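Local coordinates for hydrophilic protein, virA protein (Chromobacterium violaceum, PDB 3BO6) that is a phosphothreonine lyase effector of the SpvC family, which probably inactivates host MAP kinases by irreversibly removing phosphate from a phosphothreonine, at residues A[82-87]-A[136-141]; A[108-113]-A[153-158]. All coordinates share one frame; numbering follows the deposited sequence. Where two conformers were deposited one is given.

Interaction 1. Residues A[82-87]-A[136-141]; sequences DKFHIS and LYVKPD. With SO4 (sulfate ion), chain C.
CE1 of the Phe84 ring meets Val138 CG2 at 3.5 Å, the two side chains crossing at a slant. Phe84 and Leu136 lie side by side on the sheet face covered by helix 149-168; in one of two deposited conformers, Leu136 CD1 approaches Phe84 CB and Ile86 CD1. The helix packs on this apolar row through Ile159, Leu162 and Leu166. The backbones behind it are neighbouring antiparallel strands in the central sheet of the lyase's alpha/beta fold. Phe84 and Leu136 form a hydrogen-bonded pair, with the Leu136 N to Phe84 O bond nearly straight (2.8 Å, 173° at the hydrogen), and Val138 N continues the pairing to Asp82 O. Lys83 and Tyr137, a non-hydrogen-bonded pair, turn to the opposite face. The Lys83 chain bends at chi3 (-63°), which sets CE; NZ bonds sulfate O2 at 2.8 Å and, more weakly, O4. A water joins NZ to Tyr137 OH, and Glu194 forms a salt bridge with the amine. His85 NE2 donates to sulfate O4 at 2.7 Å, the ion lying at the ring's edge, and Asp180 holds ND1. Arg127, Arg192 and Arg199 also grip this anion, which probably marks the substrate phosphate site.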
ATOM      1  N   ASP A  82       8.243  -4.022  -1.958  1.00  5.75           N
ATOM      2  CA  ASP A  82       6.867  -4.447  -1.713  1.00  3.03           C
ATOM      3  C   ASP A  82       5.899  -3.274  -1.744  1.00  3.72           C
ATOM      4  O   ASP A  82       6.097  -2.261  -1.055  1.00  5.13           O
ATOM      5  CB  ASP A  82       6.790  -5.218  -0.395  1.00  3.81           C
ATOM      6  CG  ASP A  82       7.660  -6.446  -0.413  1.00  5.41           C
ATOM      7  OD1 ASP A  82       7.519  -7.242  -1.354  1.00  6.62           O
ATOM      8  OD2 ASP A  82       8.500  -6.620   0.501  1.00  7.64           O
ATOM      9  N   LYS A  83       4.863  -3.379  -2.567  1.00  3.47           N
ATOM     10  CA  LYS A  83       3.887  -2.301  -2.651  1.00  3.36           C
ATOM     11  C   LYS A  83       2.492  -2.848  -2.881  1.00  5.20           C
ATOM     12  O   LYS A  83       2.288  -3.927  -3.466  1.00  5.01           O
ATOM     13  CB  LYS A  83       4.280  -1.292  -3.736  1.00  5.53           C
ATOM     14  CG  LYS A  83       4.127  -1.803  -5.156  1.00  6.91           C
ATOM     15  CD  LYS A  83       5.027  -1.021  -6.154  1.00  7.46           C
ATOM     16  CE  LYS A  83       4.658   0.442  -6.240  1.00  7.70           C
ATOM     17  NZ  LYS A  83       5.606   1.169  -7.142  1.00  7.26           N
ATOM     18  N   PHE A  84       1.514  -2.084  -2.412  1.00  4.73           N
ATOM     19  CA  PHE A  84       0.120  -2.377  -2.684  1.00  3.65           C
ATOM     20  C   PHE A  84      -0.502  -1.292  -3.524  1.00  4.69           C
ATOM     21  O   PHE A  84      -0.129  -0.123  -3.424  1.00  5.88           O
ATOM     22  CB  PHE A  84      -0.700  -2.440  -1.385  1.00  4.28           C
ATOM     23  CG  PHE A  84      -0.264  -3.504  -0.431  1.00  4.78           C
ATOM     24  CD1 PHE A  84       0.365  -3.169   0.765  1.00  5.66           C
ATOM     25  CD2 PHE A  84      -0.546  -4.835  -0.686  1.00  5.47           C
ATOM     26  CE1 PHE A  84       0.744  -4.153   1.680  1.00  5.01           C
ATOM     27  CE2 PHE A  84      -0.175  -5.833   0.217  1.00  6.38           C
ATOM     28  CZ  PHE A  84       0.479  -5.479   1.401  1.00  4.85           C
ATOM     29  N   HIS A  85      -1.501  -1.674  -4.306  1.00  3.13           N
ATOM     30  CA  HIS A  85      -2.380  -0.706  -4.935  1.00  4.52           C
ATOM     31  C   HIS A  85      -3.765  -0.914  -4.364  1.00  4.19           C
ATOM     32  O   HIS A  85      -4.097  -2.007  -3.876  1.00  5.38           O
ATOM     33  CB  HIS A  85      -2.403  -0.929  -6.442  1.00  5.36           C
ATOM     34  CG  HIS A  85      -1.081  -0.712  -7.099  1.00  3.86           C
ATOM     35  ND1 HIS A  85      -0.359  -1.734  -7.666  1.00  5.22           N
ATOM     36  CD2 HIS A  85      -0.356   0.418  -7.288  1.00  5.93           C
ATOM     37  CE1 HIS A  85       0.763  -1.247  -8.176  1.00  6.41           C
ATOM     38  NE2 HIS A  85       0.781   0.057  -7.967  1.00  5.36           N
ATOM     39  N   ILE A  86      -4.574   0.140  -4.428  1.00  4.91           N
ATOM     40  CA  ILE A  86      -5.988   0.076  -4.078  1.00  4.64           C
ATOM     41  C   ILE A  86      -6.790   0.540  -5.288  1.00  4.79           C
ATOM     42  O   ILE A  86      -6.519   1.617  -5.838  1.00  6.16           O
ATOM     43  CB  ILE A  86      -6.333   0.971  -2.875  1.00  4.02           C
ATOM     44  CG1 ILE A  86      -5.359   0.720  -1.720  1.00  4.46           C
ATOM     45  CG2 ILE A  86      -7.787   0.714  -2.425  1.00  6.50           C
ATOM     46  CD1 ILE A  86      -5.601   1.620  -0.499  1.00  7.26           C
ATOM     47  N   SER A  87      -7.747  -0.274  -5.727  1.00  5.74           N
ATOM     48  CA  SER A  87      -8.541   0.033  -6.921  1.00  5.19           C
ATOM     49  C   SER A  87     -10.004   0.264  -6.569  1.00  5.55           C
ATOM     50  O   SER A  87     -10.678  -0.636  -6.044  1.00  6.92           O
ATOM     51  CB  SER A  87      -8.453  -1.112  -7.939  1.00  6.51           C
ATOM     52  OG  SER A  87      -7.118  -1.329  -8.334  1.00  5.26           O
ATOM     53  N   LEU A 136       0.612   2.173  -1.980  1.00  4.52           N
ATOM     54  CA  LEU A 136       1.158   2.117  -0.625  0.50  4.81           C
ATOM     55  C   LEU A 136       2.519   1.449  -0.667  1.00  5.11           C
ATOM     56  O   LEU A 136       2.639   0.325  -1.172  1.00  5.94           O
ATOM     57  CB  LEU A 136       0.252   1.275   0.290  0.50  3.72           C
ATOM     58  CG  LEU A 136      -1.257   1.502   0.260  0.50  6.71           C
ATOM     59  CD1 LEU A 136      -1.958   0.507   1.176  0.50  7.10           C
ATOM     60  CD2 LEU A 136      -1.577   2.915   0.691  0.50  9.65           C
ATOM     61  N   TYR A 137       3.536   2.109  -0.124  1.00  4.12           N
ATOM     62  CA  TYR A 137       4.893   1.573  -0.108  1.00  5.25           C
ATOM     63  C   TYR A 137       5.201   0.932   1.231  1.00  6.01           C
ATOM     64  O   TYR A 137       5.161   1.599   2.269  1.00  8.61           O
ATOM     65  CB  TYR A 137       5.899   2.686  -0.409  1.00  5.33           C
ATOM     66  CG  TYR A 137       5.663   3.331  -1.751  1.00  5.95           C
ATOM     67  CD1 TYR A 137       6.233   2.820  -2.903  1.00  8.01           C
ATOM     68  CD2 TYR A 137       4.839   4.428  -1.868  1.00  8.03           C
ATOM     69  CE1 TYR A 137       6.012   3.434  -4.144  1.00  8.62           C
ATOM     70  CE2 TYR A 137       4.608   5.032  -3.077  1.00 11.08           C
ATOM     71  CZ  TYR A 137       5.177   4.538  -4.210  1.00 10.77           C
ATOM     72  OH  TYR A 137       4.899   5.203  -5.386  1.00 14.39           O
ATOM     73  N   VAL A 138       5.490  -0.369   1.215  1.00  5.58           N
ATOM     74  CA  VAL A 138       5.784  -1.109   2.428  1.00  6.72           C
ATOM     75  C   VAL A 138       7.297  -1.105   2.606  1.00  5.63           C
ATOM     76  O   VAL A 138       8.039  -1.247   1.628  1.00  8.10           O
ATOM     77  CB  VAL A 138       5.287  -2.558   2.324  1.00  6.25           C
ATOM     78  CG1 VAL A 138       5.469  -3.254   3.673  1.00 11.09           C
ATOM     79  CG2 VAL A 138       3.827  -2.585   1.896  1.00  8.58           C
ATOM     80  N   LYS A 139       7.751  -0.914   3.838  1.00  7.35           N
ATOM     81  CA  LYS A 139       9.184  -0.993   4.152  1.00  9.95           C
ATOM     82  C   LYS A 139       9.371  -1.932   5.332  1.00  7.86           C
ATOM     83  O   LYS A 139       8.563  -1.923   6.248  1.00  8.56           O
ATOM     84  CB  LYS A 139       9.713   0.384   4.553  1.00 11.20           C
ATOM     85  CG  LYS A 139       9.603   1.461   3.481  1.00 11.92           C
ATOM     86  CD  LYS A 139       9.547   2.845   4.125  1.00 15.24           C
ATOM     87  CE  LYS A 139      10.731   3.116   5.051  1.00 16.60           C
ATOM     88  NZ  LYS A 139      10.568   4.407   5.808  1.00 19.98           N
ATOM     89  N   PRO A 140      10.448  -2.736   5.316  1.00  7.96           N
ATOM     90  CA  PRO A 140      10.768  -3.492   6.531  1.00  7.96           C
ATOM     91  C   PRO A 140      10.978  -2.516   7.688  1.00  7.83           C
ATOM     92  O   PRO A 140      11.495  -1.413   7.482  1.00  9.35           O
ATOM     93  CB  PRO A 140      12.095  -4.200   6.209  1.00 10.36           C
ATOM     94  CG  PRO A 140      12.431  -3.870   4.826  1.00 12.77           C
ATOM     95  CD  PRO A 140      11.454  -2.885   4.256  1.00 11.33           C
ATOM     96  N   ASP A 141      10.563  -2.920   8.884  1.00  7.29           N
ATOM     97  CA  ASP A 141      10.594  -2.044  10.048  1.00  7.20           C
ATOM     98  C   ASP A 141      11.942  -1.923  10.736  1.00  9.75           C
ATOM     99  O   ASP A 141      12.242  -0.880  11.323  1.00  8.76           O
ATOM    100  CB  ASP A 141       9.529  -2.457  11.073  1.00  7.71           C
ATOM    101  CG  ASP A 141       9.658  -3.902  11.513  1.00  8.73           C
ATOM    102  OD1 ASP A 141       9.794  -4.786  10.643  1.00 10.06           O
ATOM    103  OD2 ASP A 141       9.579  -4.161  12.735  1.00 11.39           O
TER
HETATM  104  S   SO4 C   1       3.557   0.765 -10.017  1.00  5.93           S
HETATM  105  O1  SO4 C   1       2.945  -0.568 -10.186  1.00  6.69           O
HETATM  106  O2  SO4 C   1       4.998   0.634  -9.859  1.00  5.51           O
HETATM  107  O3  SO4 C   1       3.273   1.565 -11.194  1.00  7.59           O
HETATM  108  O4  SO4 C   1       3.017   1.408  -8.817  1.00  6.28           O
HETATM  109  O   HOH W   1       9.567  -3.364   0.769  1.00  7.56           O
HETATM  110  O   HOH W   2       5.254   3.895  -7.481  1.00 16.68           O

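Interaction 2. Residues A[108-113]-A[153-158]; sequences DSPIDK and HNTRQF
Pro110 and Thr155 bring the irregular segment 108-113 closest to helix 149-168, their CA atoms 6.0 Å apart, and no direct hydrogen bond links the two backbones. The contact is carried by the Phe158 ring. Its CG stands anti to the backbone N (chi1 -171°), and the ring extends from the helix to meet three consecutive residues of the loop. Pro110 CD sits over one face, 3.7 Å from the ring centroid and 23° off the normal, a CH-pi contact displaced toward the rim nearest CG and CD1. Pro110 CG continues this packing onto Phe158 CB. At the far end of the ring, Ser109 OG approaches Phe158 CZ at 3.3 Å, and Ile111 CG1 lies 3.8 Å from Phe158 CE2.

The hydroxyl of Ser109 has a polar role as well: OG accepts the Ile111 N-H at 3.0 Å with 165° at the hydrogen, forming an ST turn. This bond ties together the residues flanking Pro110 while all three touch the phenylalanine. One helical turn before Phe158, Thr155 OG1 comes near Pro110 CB and bonds to the carbonyl O of Ser151 within its own helix. A water donates both to Thr155 OG1, at 2.8 Å, and to Pro110 O, bridging loop and helix where no direct bond does.

The contact thus joins the connection between helix 93-104 and strand 113-117 to one side of helix 149-168, while Met218 of helix 213-219 packs on Thr155 and Arg70 of strand 65-70 holds Ser109 O.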
ATOM      1  N   ASP A 108      -1.076   5.013  13.994  1.00  6.65           N
ATOM      2  CA  ASP A 108      -0.831   3.582  14.103  1.00  6.17           C
ATOM      3  C   ASP A 108      -0.609   2.889  12.759  1.00  7.05           C
ATOM      4  O   ASP A 108      -0.381   1.684  12.715  1.00  7.73           O
ATOM      5  CB  ASP A 108      -1.996   2.900  14.845  1.00  9.03           C
ATOM      6  CG  ASP A 108      -2.183   3.418  16.263  1.00 10.71           C
ATOM      7  OD1 ASP A 108      -1.175   3.625  16.978  1.00 11.70           O
ATOM      8  OD2 ASP A 108      -3.347   3.626  16.654  1.00 10.37           O
ATOM      9  N   SER A 109      -0.668   3.643  11.659  1.00  7.26           N
ATOM     10  CA  SER A 109      -0.501   3.023  10.357  1.00  6.83           C
ATOM     11  C   SER A 109       0.919   2.501  10.195  1.00  7.05           C
ATOM     12  O   SER A 109       1.872   3.181  10.568  1.00  7.15           O
ATOM     13  CB  SER A 109      -0.759   4.028   9.236  1.00  6.02           C
ATOM     14  OG  SER A 109      -0.337   3.458   7.997  1.00  5.67           O
ATOM     15  N   PRO A 110       1.069   1.299   9.611  1.00  6.87           N
ATOM     16  CA  PRO A 110       2.406   0.770   9.327  1.00  5.06           C
ATOM     17  C   PRO A 110       2.978   1.280   8.005  1.00  7.42           C
ATOM     18  O   PRO A 110       4.079   0.872   7.671  1.00 10.15           O
ATOM     19  CB  PRO A 110       2.160  -0.736   9.232  1.00  9.16           C
ATOM     20  CG  PRO A 110       0.793  -0.835   8.671  1.00  8.23           C
ATOM     21  CD  PRO A 110       0.006   0.362   9.216  1.00  6.54           C
ATOM     22  N   ILE A 111       2.258   2.141   7.285  1.00  4.63           N
ATOM     23  CA  ILE A 111       2.685   2.628   5.982  1.00  5.08           C
ATOM     24  C   ILE A 111       3.227   4.054   6.115  1.00  5.45           C
ATOM     25  O   ILE A 111       2.475   4.999   6.371  1.00  7.40           O
ATOM     26  CB  ILE A 111       1.528   2.580   4.959  1.00  6.27           C
ATOM     27  CG1 ILE A 111       0.993   1.138   4.817  1.00  6.36           C
ATOM     28  CG2 ILE A 111       1.965   3.201   3.604  1.00  6.50           C
ATOM     29  CD1 ILE A 111       2.043   0.114   4.331  1.00  7.91           C
ATOM     30  N   ASP A 112       4.535   4.207   5.929  1.00  5.34           N
ATOM     31  CA  ASP A 112       5.198   5.511   6.032  1.00  7.07           C
ATOM     32  C   ASP A 112       4.981   6.422   4.826  1.00  6.69           C
ATOM     33  O   ASP A 112       5.117   7.634   4.944  1.00  7.45           O
ATOM     34  CB  ASP A 112       6.706   5.334   6.191  1.00  7.50           C
ATOM     35  CG  ASP A 112       7.119   4.889   7.581  1.00  8.28           C
ATOM     36  OD1 ASP A 112       6.401   5.146   8.573  1.00  7.96           O
ATOM     37  OD2 ASP A 112       8.227   4.315   7.680  1.00  9.16           O
ATOM     38  N   LYS A 113       4.669   5.842   3.672  1.00  4.13           N
ATOM     39  CA  LYS A 113       4.659   6.579   2.412  1.00  4.58           C
ATOM     40  C   LYS A 113       3.616   6.016   1.469  1.00  5.83           C
ATOM     41  O   LYS A 113       3.559   4.801   1.279  1.00  4.43           O
ATOM     42  CB  LYS A 113       6.048   6.499   1.761  1.00 10.21           C
ATOM     43  CG  LYS A 113       6.232   7.424   0.564  1.00 14.64           C
ATOM     44  CD  LYS A 113       7.637   7.317  -0.025  1.00 21.85           C
ATOM     45  CE  LYS A 113       7.699   6.243  -1.100  1.00 31.96           C
ATOM     46  NZ  LYS A 113       8.716   6.560  -2.152  1.00 40.10           N
ATOM     47  N   HIS A 153       2.356  -8.666  10.693  1.00  5.03           N
ATOM     48  CA  HIS A 153       0.984  -8.816  11.175  1.00  3.27           C
ATOM     49  C   HIS A 153       0.222  -7.484  11.085  1.00  4.73           C
ATOM     50  O   HIS A 153      -0.920  -7.437  10.627  1.00  4.96           O
ATOM     51  CB  HIS A 153       0.999  -9.336  12.623  1.00  5.99           C
ATOM     52  CG  HIS A 153      -0.354  -9.410  13.251  1.00  4.94           C
ATOM     53  ND1 HIS A 153      -1.327 -10.308  12.848  1.00  8.22           N
ATOM     54  CD2 HIS A 153      -0.897  -8.708  14.273  1.00  8.16           C
ATOM     55  CE1 HIS A 153      -2.403 -10.145  13.594  1.00  8.37           C
ATOM     56  NE2 HIS A 153      -2.173  -9.174  14.462  1.00  9.29           N
ATOM     57  N   ASN A 154       0.863  -6.402  11.507  1.00  4.09           N
ATOM     58  CA  ASN A 154       0.192  -5.102  11.498  1.00  5.74           C
ATOM     59  C   ASN A 154      -0.128  -4.683  10.070  1.00  4.42           C
ATOM     60  O   ASN A 154      -1.153  -4.062   9.816  1.00  6.37           O
ATOM     61  CB  ASN A 154       1.037  -4.049  12.211  1.00  7.47           C
ATOM     62  CG  ASN A 154       1.021  -4.210  13.724  1.00 13.91           C
ATOM     63  OD1 ASN A 154       0.049  -4.707  14.296  1.00 14.07           O
ATOM     64  ND2 ASN A 154       2.093  -3.773  14.379  1.00 12.15           N
ATOM     65  N   THR A 155       0.748  -5.039   9.133  1.00  4.39           N
ATOM     66  CA  THR A 155       0.558  -4.662   7.740  1.00  5.52           C
ATOM     67  C   THR A 155      -0.599  -5.443   7.156  1.00  3.80           C
ATOM     68  O   THR A 155      -1.466  -4.869   6.483  1.00  4.92           O
ATOM     69  CB  THR A 155       1.841  -4.878   6.943  1.00  6.12           C
ATOM     70  OG1 THR A 155       2.870  -4.070   7.520  1.00  6.14           O
ATOM     71  CG2 THR A 155       1.652  -4.461   5.488  1.00  7.12           C
ATOM     72  N   ARG A 156      -0.626  -6.748   7.417  1.00  5.09           N
ATOM     73  CA  ARG A 156      -1.729  -7.568   6.955  1.00  2.82           C
ATOM     74  C   ARG A 156      -3.061  -7.077   7.553  1.00  5.94           C
ATOM     75  O   ARG A 156      -4.077  -6.968   6.844  1.00  5.07           O
ATOM     76  CB  ARG A 156      -1.474  -9.033   7.304  1.00  3.46           C
ATOM     77  CG  ARG A 156      -2.579  -9.969   6.837  1.00  4.83           C
ATOM     78  CD  ARG A 156      -2.180 -11.432   6.990  1.00  7.48           C
ATOM     79  NE  ARG A 156      -3.295 -12.320   6.675  1.00  7.92           N
ATOM     80  CZ  ARG A 156      -3.165 -13.536   6.138  1.00  8.85           C
ATOM     81  NH1 ARG A 156      -1.962 -14.015   5.834  1.00  8.47           N
ATOM     82  NH2 ARG A 156      -4.244 -14.276   5.896  1.00 14.04           N
ATOM     83  N   GLN A 157      -3.055  -6.804   8.856  1.00  4.26           N
ATOM     84  CA  GLN A 157      -4.244  -6.275   9.523  1.00  4.39           C
ATOM     85  C   GLN A 157      -4.676  -4.931   8.909  1.00  5.40           C
ATOM     86  O   GLN A 157      -5.870  -4.665   8.758  1.00  4.99           O
ATOM     87  CB  GLN A 157      -3.975  -6.109  11.025  1.00  4.88           C
ATOM     88  CG  GLN A 157      -3.912  -7.440  11.800  1.00  4.40           C
ATOM     89  CD  GLN A 157      -5.291  -7.896  12.208  1.00 10.84           C
ATOM     90  OE1 GLN A 157      -6.002  -7.181  12.913  1.00 10.37           O
ATOM     91  NE2 GLN A 157      -5.685  -9.068  11.757  1.00 11.63           N
ATOM     92  N   PHE A 158      -3.706  -4.093   8.555  1.00  4.48           N
ATOM     93  CA  PHE A 158      -3.998  -2.784   7.970  1.00  4.77           C
ATOM     94  C   PHE A 158      -4.716  -2.955   6.636  1.00  6.81           C
ATOM     95  O   PHE A 158      -5.713  -2.278   6.354  1.00  5.09           O
ATOM     96  CB  PHE A 158      -2.698  -1.967   7.845  1.00  4.44           C
ATOM     97  CG  PHE A 158      -2.894  -0.531   7.467  1.00  4.50           C
ATOM     98  CD1 PHE A 158      -3.395   0.376   8.389  1.00  5.21           C
ATOM     99  CD2 PHE A 158      -2.515  -0.077   6.210  1.00  5.38           C
ATOM    100  CE1 PHE A 158      -3.545   1.726   8.055  1.00  4.09           C
ATOM    101  CE2 PHE A 158      -2.645   1.265   5.861  1.00  3.27           C
ATOM    102  CZ  PHE A 158      -3.173   2.166   6.787  1.00  6.33           C
TER
HETATM  103  O   HOH W   3       4.955  -2.161   7.560  1.00 38.00           O

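Interactions 1 and 2, with centres about 9 Å apart, meet directly along the middle of the sheet. Tyr137 N lies 3.0 Å from Lys113 O, a probable hydrogen bond between strands 134-137 and 113-117, and just beyond it Lys139 NZ forms a 3.0 Å salt bridge with Asp112 OD2. On the helix-covered side the two contacts touch where Phe84 CE1 packs 3.9 Å from Thr155 CG2; separately, Ile111 CG2 packs 3.8 Å from the carbonyl Tyr137 O. Helix 149-168 thereby packs against both the strand pair and the 108-113 loop. The sulfate touches interaction 1 alone, through Lys83 and His85 on the sheet face away from this helix; interaction 2 is structural packing well removed from it.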